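Local coordinates for protein hydroxylase (Rhodococcus sp., PDB 2OR0) that probably acts as a flavin-dependent hydroxylase of the acyl-CoA dehydrogenase-like fold, inserting one oxygen atom into its substrate at the expense of reduced flavin, at residues M253-I258 / H383-P388; E83-V88 / I258-I263; G157-Q162 / Y192-D197; S153-T158 / K210-D215. All coordinates share one frame; numbering follows the deposited sequence.

Interaction 1: residues M253-I258 / H383-P388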
loop_
_atom_site.group_PDB
_atom_site.type_symbol
_atom_site.label_atom_id
_atom_site.label_comp_id
_atom_site.label_asym_id
_atom_site.label_seq_id
_atom_site.Cartn_x
_atom_site.Cartn_y
_atom_site.Cartn_z
HETATM N N MSE A 253 2.046 5.208 -8.299
HETATM C CA MSE A 253 0.826 4.501 -7.911
HETATM C C MSE A 253 1.058 3.371 -6.884
HETATM O O MSE A 253 0.220 3.141 -5.977
HETATM C CB MSE A 253 0.114 3.930 -9.157
HETATM C CG MSE A 253 -0.388 5.007 -10.141
HETATM SE SE MSE A 253 -1.700 6.198 -9.285
HETATM C CE MSE A 253 -3.027 4.982 -8.734
ATOM N N PHE A 254 2.155 2.638 -7.060
ATOM C CA PHE A 254 2.409 1.473 -6.205
ATOM C C PHE A 254 2.656 1.948 -4.762
ATOM O O PHE A 254 1.943 1.535 -3.871
ATOM C CB PHE A 254 3.521 0.552 -6.793
ATOM C CG PHE A 254 4.165 -0.388 -5.778
ATOM C CD1 PHE A 254 3.410 -1.308 -5.061
ATOM C CD2 PHE A 254 5.542 -0.346 -5.565
ATOM C CE1 PHE A 254 4.024 -2.145 -4.125
ATOM C CE2 PHE A 254 6.159 -1.192 -4.647
ATOM C CZ PHE A 254 5.396 -2.084 -3.936
ATOM N N PRO A 255 3.632 2.841 -4.531
ATOM C CA PRO A 255 3.806 3.358 -3.168
ATOM C C PRO A 255 2.664 4.233 -2.606
ATOM O O PRO A 255 2.650 4.489 -1.393
ATOM C CB PRO A 255 5.072 4.181 -3.271
ATOM C CG PRO A 255 5.772 3.677 -4.451
ATOM C CD PRO A 255 4.667 3.365 -5.425
ATOM N N LEU A 256 1.706 4.653 -3.450
ATOM C CA LEU A 256 0.672 5.616 -3.029
ATOM C C LEU A 256 -0.263 4.993 -2.012
ATOM O O LEU A 256 -0.569 5.593 -0.972
ATOM C CB LEU A 256 -0.133 6.144 -4.240
ATOM C CG LEU A 256 -1.309 7.112 -3.974
ATOM C CD1 LEU A 256 -0.794 8.463 -3.457
ATOM C CD2 LEU A 256 -2.169 7.306 -5.247
ATOM N N GLY A 257 -0.726 3.782 -2.316
ATOM C CA GLY A 257 -1.586 3.055 -1.400
ATOM C C GLY A 257 -0.923 2.742 -0.071
ATOM O O GLY A 257 -1.566 2.792 0.989
ATOM N N ILE A 258 0.359 2.409 -0.131
ATOM C CA ILE A 258 1.122 1.988 1.037
ATOM C C ILE A 258 1.357 3.193 1.997
ATOM O O ILE A 258 1.089 3.107 3.176
ATOM C CB ILE A 258 2.482 1.356 0.594
ATOM C CG1 ILE A 258 2.248 -0.064 0.044
ATOM C CG2 ILE A 258 3.452 1.311 1.739
ATOM C CD1 ILE A 258 3.413 -0.604 -0.753
ATOM N N HIS A 383 8.414 -1.065 5.353
ATOM C CA HIS A 383 8.304 -1.460 3.942
ATOM C C HIS A 383 9.402 -0.854 3.077
ATOM O O HIS A 383 9.871 0.261 3.322
ATOM C CB HIS A 383 6.915 -1.107 3.386
ATOM C CG HIS A 383 6.580 -1.813 2.101
ATOM N ND1 HIS A 383 7.145 -1.466 0.894
ATOM C CD2 HIS A 383 5.736 -2.840 1.842
ATOM C CE1 HIS A 383 6.663 -2.251 -0.057
ATOM N NE2 HIS A 383 5.795 -3.080 0.492
ATOM N N ALA A 384 9.794 -1.584 2.044
ATOM C CA ALA A 384 10.876 -1.163 1.143
ATOM C C ALA A 384 10.610 0.177 0.479
ATOM O O ALA A 384 11.553 0.915 0.188
ATOM C CB ALA A 384 11.132 -2.274 0.044
ATOM N N VAL A 385 9.338 0.512 0.250
ATOM C CA VAL A 385 9.021 1.803 -0.387
ATOM C C VAL A 385 9.244 2.996 0.538
ATOM O O VAL A 385 9.152 4.142 0.089
ATOM C CB VAL A 385 7.600 1.899 -1.045
ATOM C CG1 VAL A 385 7.432 0.847 -2.124
ATOM C CG2 VAL A 385 6.501 1.789 -0.008
ATOM N N HIS A 386 9.576 2.731 1.803
ATOM C CA HIS A 386 9.943 3.805 2.715
ATOM C C HIS A 386 11.422 3.995 2.977
ATOM O O HIS A 386 11.774 4.929 3.697
ATOM C CB HIS A 386 9.150 3.697 4.024
ATOM C CG HIS A 386 7.671 3.729 3.806
ATOM N ND1 HIS A 386 6.809 2.811 4.361
ATOM C CD2 HIS A 386 6.912 4.539 3.031
ATOM C CE1 HIS A 386 5.577 3.076 3.962
ATOM N NE2 HIS A 386 5.618 4.118 3.150
ATOM N N VAL A 387 12.297 3.153 2.403
ATOM C CA VAL A 387 13.742 3.368 2.563
ATOM C C VAL A 387 14.048 4.718 1.909
ATOM O O VAL A 387 13.695 4.911 0.747
ATOM C CB VAL A 387 14.623 2.193 1.968
ATOM C CG1 VAL A 387 16.136 2.525 1.985
ATOM C CG2 VAL A 387 14.359 0.864 2.728
ATOM N N PRO A 388 14.636 5.676 2.674
ATOM C CA PRO A 388 14.848 7.029 2.186
ATOM C C PRO A 388 16.174 7.392 1.499
ATOM O O PRO A 388 16.173 8.263 0.636
ATOM C CB PRO A 388 14.700 7.865 3.478
ATOM C CG PRO A 388 15.362 6.972 4.531
ATOM C CD PRO A 388 15.006 5.553 4.113
#
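Val385 wedges its two methyls into one side of helix 250-277, in the C-terminal helical domain of an acyl-CoA dehydrogenase-like fold. Its CG1 meets the ring of Phe254 at CE2, 3.5 Å away, and also the rim of the Pro255 ring. The other branch, CG2, packs on Ile258 CG2 at 3.5 Å. Ile258 is gripped from two more directions. Its CD1 stands over one face of the His383 imidazole, a CH-pi contact of 3.9 Å from CD1 to the ring centroid of His383, 22° off the normal, while its CG2 touches His386 CE1. The two branches can serve both histidines because CG1 lies anti to the carbonyl carbon (chi1 -76°) and CG2 anti to the backbone N.

These partners belong to a short 3-10 turn, residues 384-386, between helices 370-381 and 389-399. Around it, Arg338 and Gln341 of helix 331-356 bond to the carbonyl of Val385 and Trp346 to that of His386, and the His386 ring is held between Gly380 O and Thr259 OG1. The His383 imidazole is fixed in its turn by the backbone: Val385 N donates to His383 ND1 at 3.0 Å, almost straight at 175° and in the plane of the ring.

Interaction 2: residues E83-V88 / I258-I263; sequences ETVMGV and ITAAVI
The segments 83-88 and 258-263, of helices 78-91 and 250-277, cross at -40° with their axes 7.5 Å apart at closest approach, running in broadly the same N-to-C direction, a close helix-helix packing within the acyl-CoA dehydrogenase-like fold. Small residues on one side make this possible: Ala260 and Ala261 present only methyl groups, so the backbones come near enough for the CA atoms of Met86 and Ala261 to lie 5.4 Å apart. Val85 fits against both alanines. Its CG1, placed anti to the backbone N (chi1 171°), is 3.9 Å from Ala260 CB and reaches past the side chains to the main chain, 3.5 Å from Ala261 N.

Met86, a selenomethionine, approaches from beside Val85 with an extended side chain beyond CG. Its CG sits against the carbonyl of Ala260, and farther out its terminal methyl comes near the Ala260 CA and CB. The touching residues are all buried, and van der Waals contact of the Val85 and Met86 side chains with alanine methyls and backbone carries the interface. Helix 292-324 adds a further wall, Arg309 and Ile313 touching Met86 and Ser308 touching Ile263. On a different side of helix 250-277, Thr259 and Val262 pack against helix 331-356. Thus the Met86 side chain lies where three helices meet, and its CE finishes 4.2 Å from Ile263 CD1.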
loop_
_atom_site.group_PDB
_atom_site.type_symbol
_atom_site.label_atom_id
_atom_site.label_comp_id
_atom_site.label_asym_id
_atom_site.label_seq_id
_atom_site.Cartn_x
_atom_site.Cartn_y
_atom_site.Cartn_z
ATOM N N GLU A 83 -7.357 8.994 -0.578
ATOM C CA GLU A 83 -8.206 9.421 0.525
ATOM C C GLU A 83 -9.043 8.292 1.099
ATOM O O GLU A 83 -9.308 8.268 2.321
ATOM C CB GLU A 83 -9.117 10.596 0.099
ATOM C CG GLU A 83 -8.344 11.919 -0.116
ATOM C CD GLU A 83 -9.185 13.052 -0.767
ATOM O OE1 GLU A 83 -10.310 12.814 -1.262
ATOM O OE2 GLU A 83 -8.676 14.194 -0.813
ATOM N N THR A 84 -9.485 7.376 0.231
ATOM C CA THR A 84 -10.271 6.237 0.690
ATOM C C THR A 84 -9.418 5.294 1.567
ATOM O O THR A 84 -9.865 4.859 2.624
ATOM C CB THR A 84 -10.905 5.449 -0.489
ATOM O OG1 THR A 84 -11.563 6.372 -1.382
ATOM C CG2 THR A 84 -11.912 4.434 0.056
ATOM N N VAL A 85 -8.213 4.976 1.108
ATOM C CA VAL A 85 -7.256 4.185 1.890
ATOM C C VAL A 85 -7.020 4.841 3.271
ATOM O O VAL A 85 -7.157 4.184 4.313
ATOM C CB VAL A 85 -5.935 4.038 1.134
ATOM C CG1 VAL A 85 -4.850 3.400 2.023
ATOM C CG2 VAL A 85 -6.133 3.203 -0.145
HETATM N N MSE A 86 -6.695 6.138 3.265
HETATM C CA MSE A 86 -6.509 6.864 4.510
HETATM C C MSE A 86 -7.731 6.752 5.388
HETATM O O MSE A 86 -7.605 6.610 6.582
HETATM C CB MSE A 86 -6.187 8.330 4.257
HETATM C CG MSE A 86 -4.856 8.574 3.661
HETATM SE SE MSE A 86 -4.626 10.487 3.254
HETATM C CE MSE A 86 -3.026 10.460 2.191
ATOM N N GLY A 87 -8.923 6.806 4.795
ATOM C CA GLY A 87 -10.147 6.698 5.566
ATOM C C GLY A 87 -10.329 5.327 6.188
ATOM O O GLY A 87 -10.716 5.213 7.343
ATOM N N VAL A 88 -10.050 4.276 5.419
ATOM C CA VAL A 88 -10.136 2.887 5.937
ATOM C C VAL A 88 -9.068 2.677 7.024
ATOM O O VAL A 88 -9.366 2.126 8.108
ATOM C CB VAL A 88 -9.931 1.823 4.821
ATOM C CG1 VAL A 88 -10.024 0.439 5.409
ATOM C CG2 VAL A 88 -10.972 1.949 3.731
ATOM N N ILE A 258 0.359 2.409 -0.131
ATOM C CA ILE A 258 1.122 1.988 1.037
ATOM C C ILE A 258 1.357 3.193 1.997
ATOM O O ILE A 258 1.089 3.107 3.176
ATOM C CB ILE A 258 2.482 1.356 0.594
ATOM C CG1 ILE A 258 2.248 -0.064 0.044
ATOM C CG2 ILE A 258 3.452 1.311 1.739
ATOM C CD1 ILE A 258 3.413 -0.604 -0.753
ATOM N N THR A 259 1.855 4.295 1.456
ATOM C CA THR A 259 2.073 5.521 2.233
ATOM C C THR A 259 0.755 6.169 2.673
ATOM O O THR A 259 0.642 6.629 3.813
ATOM C CB THR A 259 2.991 6.474 1.477
ATOM O OG1 THR A 259 4.196 5.763 1.191
ATOM C CG2 THR A 259 3.333 7.718 2.308
ATOM N N ALA A 260 -0.271 6.141 1.821
ATOM C CA ALA A 260 -1.612 6.550 2.275
ATOM C C ALA A 260 -2.085 5.758 3.496
ATOM O O ALA A 260 -2.619 6.333 4.445
ATOM C CB ALA A 260 -2.636 6.452 1.141
ATOM N N ALA A 261 -1.888 4.433 3.484
ATOM C CA ALA A 261 -2.247 3.595 4.628
ATOM C C ALA A 261 -1.494 4.023 5.867
ATOM O O ALA A 261 -2.116 4.212 6.896
ATOM C CB ALA A 261 -2.007 2.108 4.325
ATOM N N VAL A 262 -0.178 4.236 5.760
ATOM C CA VAL A 262 0.603 4.734 6.893
ATOM C C VAL A 262 0.060 6.095 7.411
ATOM O O VAL A 262 -0.087 6.298 8.615
ATOM C CB VAL A 262 2.102 4.844 6.560
ATOM C CG1 VAL A 262 2.872 5.563 7.690
ATOM C CG2 VAL A 262 2.709 3.421 6.317
ATOM N N ILE A 263 -0.229 7.020 6.490
ATOM C CA ILE A 263 -0.767 8.307 6.885
ATOM C C ILE A 263 -2.093 8.193 7.632
ATOM O O ILE A 263 -2.242 8.783 8.686
ATOM C CB ILE A 263 -0.806 9.328 5.702
ATOM C CG1 ILE A 263 0.649 9.621 5.260
ATOM C CG2 ILE A 263 -1.463 10.616 6.175
ATOM C CD1 ILE A 263 0.809 10.361 3.896
#

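Interaction 3: residues G157-Q162 / Y192-D197; sequences GTDHCQ and YQIVED
Ile194 and Thr158 reach toward each other tip to tip, with Thr158 CG2 3.9 Å from Ile194 CG2. The threonine rotamer (chi1 -156°) divides its two branches between different tasks: CG2 occupies the place between the backbone N and the carbonyl carbon and meets the isoleucine, while OG1, anti to the backbone N, serves a polar network. Ile194 CD1 comes within 3.9 Å of Thr158 O and 4.0 Å of Asp159 OD1.

Tyr192 stands beside this apolar patch. With chi1 at 57° its ring turns back toward residues 157-162, and the hydroxyl meets a water lying in the ring plane, 2.7 Å from Tyr192 OH. That water donates to Thr158 O and is also hydrogen-bonded to Thr158 OG1, 2.8 Å away, so three protein oxygens hold it and it bridges the two segments. Ser155 OG is a further neighbour of Thr158 OG1.

Asp159 OD1 and Glu196 OE2 lie 4.3 Å apart, a like-charged pair whose repulsion is probably offset by Lys210, which makes salt bridges to both carboxylates. Arg189 binds the carbonyls of Asp159 and Cys161. The arrangement is a connecting loop with a 3-10 turn at 158-160, between strands 145-155 and 163-170, packed on strand 193-195 at the edge of the beta domain of an acyl-CoA dehydrogenase-like fold.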
loop_
_atom_site.group_PDB
_atom_site.type_symbol
_atom_site.label_atom_id
_atom_site.label_comp_id
_atom_site.label_asym_id
_atom_site.label_seq_id
_atom_site.Cartn_x
_atom_site.Cartn_y
_atom_site.Cartn_z
ATOM N N GLY A 157 -2.753 -9.717 3.244
ATOM C CA GLY A 157 -4.128 -10.126 2.924
ATOM C C GLY A 157 -4.235 -11.466 2.192
ATOM O O GLY A 157 -5.293 -11.809 1.677
ATOM N N THR A 158 -3.143 -12.232 2.169
ATOM C CA THR A 158 -2.996 -13.390 1.277
ATOM C C THR A 158 -4.053 -14.497 1.440
ATOM O O THR A 158 -4.452 -15.110 0.441
ATOM C CB THR A 158 -1.542 -13.955 1.309
ATOM O OG1 THR A 158 -1.274 -14.656 0.095
ATOM C CG2 THR A 158 -1.276 -14.862 2.514
ATOM N N ASP A 159 -4.514 -14.727 2.675
ATOM C CA ASP A 159 -5.577 -15.703 2.937
ATOM C C ASP A 159 -6.873 -15.384 2.195
ATOM O O ASP A 159 -7.737 -16.257 2.041
ATOM C CB ASP A 159 -5.887 -15.788 4.439
ATOM C CG ASP A 159 -4.724 -16.356 5.246
ATOM O OD1 ASP A 159 -4.316 -17.498 4.959
ATOM O OD2 ASP A 159 -4.216 -15.660 6.159
ATOM N N HIS A 160 -7.014 -14.129 1.757
ATOM C CA HIS A 160 -8.262 -13.674 1.142
ATOM C C HIS A 160 -8.121 -13.465 -0.369
ATOM O O HIS A 160 -9.041 -12.972 -1.041
ATOM C CB HIS A 160 -8.736 -12.406 1.857
ATOM C CG HIS A 160 -9.067 -12.628 3.300
ATOM N ND1 HIS A 160 -10.201 -13.304 3.705
ATOM C CD2 HIS A 160 -8.407 -12.281 4.435
ATOM C CE1 HIS A 160 -10.228 -13.355 5.029
ATOM N NE2 HIS A 160 -9.155 -12.739 5.493
ATOM N N CYS A 161 -6.960 -13.851 -0.890
ATOM C CA CYS A 161 -6.634 -13.694 -2.295
ATOM C C CYS A 161 -6.598 -15.057 -2.999
ATOM O O CYS A 161 -6.246 -16.076 -2.387
ATOM C CB CYS A 161 -5.293 -12.985 -2.450
ATOM S SG CYS A 161 -5.254 -11.288 -1.748
ATOM N N GLN A 162 -6.962 -15.057 -4.280
ATOM C CA GLN A 162 -7.024 -16.280 -5.083
ATOM C C GLN A 162 -5.962 -16.314 -6.175
ATOM O O GLN A 162 -5.832 -17.302 -6.889
ATOM C CB GLN A 162 -8.443 -16.491 -5.642
ATOM C CG GLN A 162 -9.451 -17.018 -4.580
ATOM C CD GLN A 162 -8.980 -18.321 -3.890
ATOM O OE1 GLN A 162 -8.636 -19.319 -4.556
ATOM N NE2 GLN A 162 -8.972 -18.315 -2.550
ATOM N N TYR A 192 0.647 -22.188 -5.500
ATOM C CA TYR A 192 1.602 -21.834 -4.423
ATOM C C TYR A 192 1.101 -22.226 -3.052
ATOM O O TYR A 192 -0.033 -22.673 -2.887
ATOM C CB TYR A 192 2.009 -20.343 -4.465
ATOM C CG TYR A 192 0.840 -19.357 -4.384
ATOM C CD1 TYR A 192 0.295 -18.982 -3.155
ATOM C CD2 TYR A 192 0.296 -18.802 -5.538
ATOM C CE1 TYR A 192 -0.768 -18.084 -3.076
ATOM C CE2 TYR A 192 -0.764 -17.912 -5.479
ATOM C CZ TYR A 192 -1.296 -17.551 -4.246
ATOM O OH TYR A 192 -2.353 -16.658 -4.186
ATOM N N GLN A 193 1.975 -22.048 -2.074
ATOM C CA GLN A 193 1.710 -22.449 -0.709
ATOM C C GLN A 193 1.876 -21.223 0.193
ATOM O O GLN A 193 2.867 -20.510 0.104
ATOM C CB GLN A 193 2.696 -23.573 -0.285
ATOM C CG GLN A 193 2.600 -23.990 1.196
ATOM C CD GLN A 193 3.918 -24.547 1.822
ATOM O OE1 GLN A 193 3.942 -24.934 3.018
ATOM N NE2 GLN A 193 4.997 -24.585 1.034
ATOM N N ILE A 194 0.890 -21.020 1.053
ATOM C CA ILE A 194 0.905 -19.991 2.093
ATOM C C ILE A 194 1.550 -20.644 3.320
ATOM O O ILE A 194 1.050 -21.657 3.816
ATOM C CB ILE A 194 -0.542 -19.506 2.433
ATOM C CG1 ILE A 194 -1.190 -18.786 1.230
ATOM C CG2 ILE A 194 -0.548 -18.571 3.650
ATOM C CD1 ILE A 194 -2.712 -18.487 1.387
ATOM N N VAL A 195 2.666 -20.098 3.788
ATOM C CA VAL A 195 3.356 -20.677 4.955
ATOM C C VAL A 195 2.771 -20.135 6.264
ATOM O O VAL A 195 2.846 -18.932 6.532
ATOM C CB VAL A 195 4.876 -20.476 4.862
ATOM C CG1 VAL A 195 5.626 -21.301 5.929
ATOM C CG2 VAL A 195 5.365 -20.861 3.492
ATOM N N GLU A 196 2.181 -21.022 7.074
ATOM C CA GLU A 196 1.610 -20.631 8.374
ATOM C C GLU A 196 2.688 -20.227 9.383
ATOM O O GLU A 196 3.847 -20.630 9.261
ATOM C CB GLU A 196 0.731 -21.762 8.968
ATOM C CG GLU A 196 -0.635 -21.968 8.286
ATOM C CD GLU A 196 -1.444 -20.654 8.106
ATOM O OE1 GLU A 196 -1.637 -19.902 9.102
ATOM O OE2 GLU A 196 -1.882 -20.380 6.965
ATOM N N ASP A 197 2.297 -19.421 10.367
ATOM C CA ASP A 197 3.202 -18.969 11.450
ATOM C C ASP A 197 4.427 -18.169 10.987
ATOM O O ASP A 197 5.491 -18.209 11.597
ATOM C CB ASP A 197 3.587 -20.155 12.361
ATOM C CG ASP A 197 2.368 -20.925 12.835
ATOM O OD1 ASP A 197 1.481 -20.302 13.462
ATOM O OD2 ASP A 197 2.259 -22.147 12.555
HETATM O O HOH W 1 -3.052 -16.026 -1.625
#

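Interaction 4: residues S153-T158 / K210-D215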
loop_
_atom_site.group_PDB
_atom_site.type_symbol
_atom_site.label_atom_id
_atom_site.label_comp_id
_atom_site.label_asym_id
_atom_site.label_seq_id
_atom_site.Cartn_x
_atom_site.Cartn_y
_atom_site.Cartn_z
ATOM N N SER A 153 8.134 -13.043 1.204
ATOM C CA SER A 153 7.530 -12.681 2.484
ATOM C C SER A 153 6.633 -11.447 2.333
ATOM O O SER A 153 6.643 -10.802 1.279
ATOM C CB SER A 153 8.646 -12.414 3.505
ATOM O OG SER A 153 9.528 -11.457 2.974
ATOM N N PHE A 154 5.880 -11.115 3.391
ATOM C CA PHE A 154 5.045 -9.908 3.428
ATOM C C PHE A 154 3.929 -9.953 2.366
ATOM O O PHE A 154 3.661 -8.944 1.713
ATOM C CB PHE A 154 5.901 -8.630 3.260
ATOM C CG PHE A 154 5.469 -7.431 4.124
ATOM C CD1 PHE A 154 6.439 -6.670 4.812
ATOM C CD2 PHE A 154 4.123 -7.013 4.204
ATOM C CE1 PHE A 154 6.064 -5.524 5.583
ATOM C CE2 PHE A 154 3.746 -5.895 4.982
ATOM C CZ PHE A 154 4.709 -5.151 5.668
ATOM N N SER A 155 3.273 -11.109 2.216
ATOM C CA SER A 155 2.138 -11.216 1.290
ATOM C C SER A 155 0.841 -10.758 1.966
ATOM O O SER A 155 0.083 -11.571 2.481
ATOM C CB SER A 155 2.009 -12.651 0.757
ATOM O OG SER A 155 0.965 -12.760 -0.207
ATOM N N SER A 156 0.585 -9.444 1.965
ATOM C CA SER A 156 -0.513 -8.870 2.759
ATOM C C SER A 156 -1.877 -9.358 2.298
ATOM O O SER A 156 -2.135 -9.381 1.100
ATOM C CB SER A 156 -0.479 -7.328 2.690
ATOM O OG SER A 156 0.762 -6.842 3.143
ATOM N N GLY A 157 -2.753 -9.717 3.244
ATOM C CA GLY A 157 -4.128 -10.126 2.924
ATOM C C GLY A 157 -4.235 -11.466 2.192
ATOM O O GLY A 157 -5.293 -11.809 1.677
ATOM N N THR A 158 -3.143 -12.232 2.169
ATOM C CA THR A 158 -2.996 -13.390 1.277
ATOM C C THR A 158 -4.053 -14.497 1.440
ATOM O O THR A 158 -4.452 -15.110 0.441
ATOM C CB THR A 158 -1.542 -13.955 1.309
ATOM O OG1 THR A 158 -1.274 -14.656 0.095
ATOM C CG2 THR A 158 -1.276 -14.862 2.514
ATOM N N LYS A 210 1.728 -13.248 5.422
ATOM C CA LYS A 210 2.497 -14.504 5.482
ATOM C C LYS A 210 3.452 -14.695 4.303
ATOM O O LYS A 210 3.348 -13.988 3.291
ATOM C CB LYS A 210 1.524 -15.688 5.596
ATOM C CG LYS A 210 0.798 -15.755 6.950
ATOM C CD LYS A 210 -0.429 -16.655 6.849
ATOM C CE LYS A 210 -1.346 -16.534 8.041
ATOM N NZ LYS A 210 -2.573 -17.348 7.784
ATOM N N ASP A 211 4.417 -15.607 4.477
ATOM C CA ASP A 211 5.292 -16.053 3.405
ATOM C C ASP A 211 4.521 -16.926 2.411
ATOM O O ASP A 211 3.584 -17.643 2.788
ATOM C CB ASP A 211 6.454 -16.895 3.967
ATOM C CG ASP A 211 7.508 -16.055 4.717
ATOM O OD1 ASP A 211 7.269 -14.854 5.064
ATOM O OD2 ASP A 211 8.592 -16.618 4.975
ATOM N N LEU A 212 4.947 -16.879 1.156
ATOM C CA LEU A 212 4.475 -17.789 0.115
ATOM C C LEU A 212 5.666 -18.562 -0.443
ATOM O O LEU A 212 6.734 -17.990 -0.638
ATOM C CB LEU A 212 3.844 -17.003 -1.052
ATOM C CG LEU A 212 2.660 -16.033 -0.901
ATOM C CD1 LEU A 212 2.125 -15.636 -2.274
ATOM C CD2 LEU A 212 1.529 -16.578 -0.036
ATOM N N ILE A 213 5.456 -19.846 -0.738
ATOM C CA ILE A 213 6.477 -20.697 -1.372
ATOM C C ILE A 213 5.969 -21.273 -2.700
ATOM O O ILE A 213 4.832 -21.741 -2.783
ATOM C CB ILE A 213 6.910 -21.879 -0.456
ATOM C CG1 ILE A 213 7.848 -21.374 0.640
ATOM C CG2 ILE A 213 7.714 -22.941 -1.260
ATOM C CD1 ILE A 213 8.254 -22.469 1.646
ATOM N N VAL A 214 6.828 -21.244 -3.711
ATOM C CA VAL A 214 6.583 -21.932 -4.982
ATOM C C VAL A 214 7.734 -22.925 -5.230
ATOM O O VAL A 214 8.911 -22.535 -5.193
ATOM C CB VAL A 214 6.423 -20.905 -6.162
ATOM C CG1 VAL A 214 6.131 -21.622 -7.486
ATOM C CG2 VAL A 214 5.285 -19.910 -5.876
ATOM N N ASP A 215 7.394 -24.198 -5.469
ATOM C CA ASP A 215 8.399 -25.257 -5.705
ATOM C C ASP A 215 8.818 -25.402 -7.176
ATOM O O ASP A 215 9.974 -25.761 -7.466
ATOM C CB ASP A 215 7.918 -26.622 -5.171
ATOM C CG ASP A 215 8.100 -26.764 -3.666
ATOM O OD1 ASP A 215 8.843 -25.951 -3.083
ATOM O OD2 ASP A 215 7.478 -27.676 -3.057
HETATM O O HOH W 2 5.979 -12.566 5.729
#
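Ser155 and Leu212 meet through complementary torsions: Ser155 OG is anti to the backbone N (chi1 -176°), and Leu212 CG is anti to the carbonyl carbon (chi1 -58°), which sets its two methyls against the hydroxyls of the opposing segment. Leu212 CD1 lies 3.7 Å from Ser155 OG, and CD2 comes within 3.4 Å of Thr158 OG1, the Thr158 and Leu212 side chains sliding past each other in opposite directions. The Ser155 hydroxyl is itself held by a hydrogen bond to Ser131 O.

At the backbone, Ser155 N donates to Lys210 O at 3.1 Å. Beyond it the chain bends away in an inverse gamma turn centred on Ser155, overlapping a type II beta turn from Ser155 to Thr158. A second link is indirect. One water accepts from Phe154 N at 2.8 Å and donates to Asp211 OD1 at 2.7 Å, while Asp211 OD2 pairs with Arg151. Asp211 OD1 also lies close against Ser153 CB, 3.2 Å away.

The segment axes of strands 153-155 and 210-214 cross at 103°, consistent with the weakly bonded end of strand 145-155 turning away from its neighbour. Earlier in strand 145-155 the two strands pair antiparallel through backbone hydrogen bonds, Leu212 with Trp152 and Val214 with Gly150. On its other edge strand 210-214 pairs with strand 193-195, whose Ile194 covers Leu212, and strand 129-130 brings Ala130 against Ser155 and Thr158.

How the interactions relate
Interactions 1 and 2 share Ile258 and helix 250-277, their centres 12 Å apart. They are joined directly by a probable hydrogen bond of 2.9 Å from His386 NE2 to Thr259 OG1. Interactions 3 and 4 form a second pair, 6 Å between centres, sharing Gly157 and Thr158. There the neighbouring strands 193-195 and 210-214 are probably hydrogen-bonded through Gln193 O with Ile213 N and Val195 N with Asp211 O, each 2.8 Å. The helical and beta pairs do not touch: interaction 4 approaches interaction 1 to about 5 Å between nearest atoms, with centres about 18 Å apart. Both beta contacts are nested in the chain loop that interaction 2 closes. None of the four can be assigned to a flavin or substrate site on this evidence.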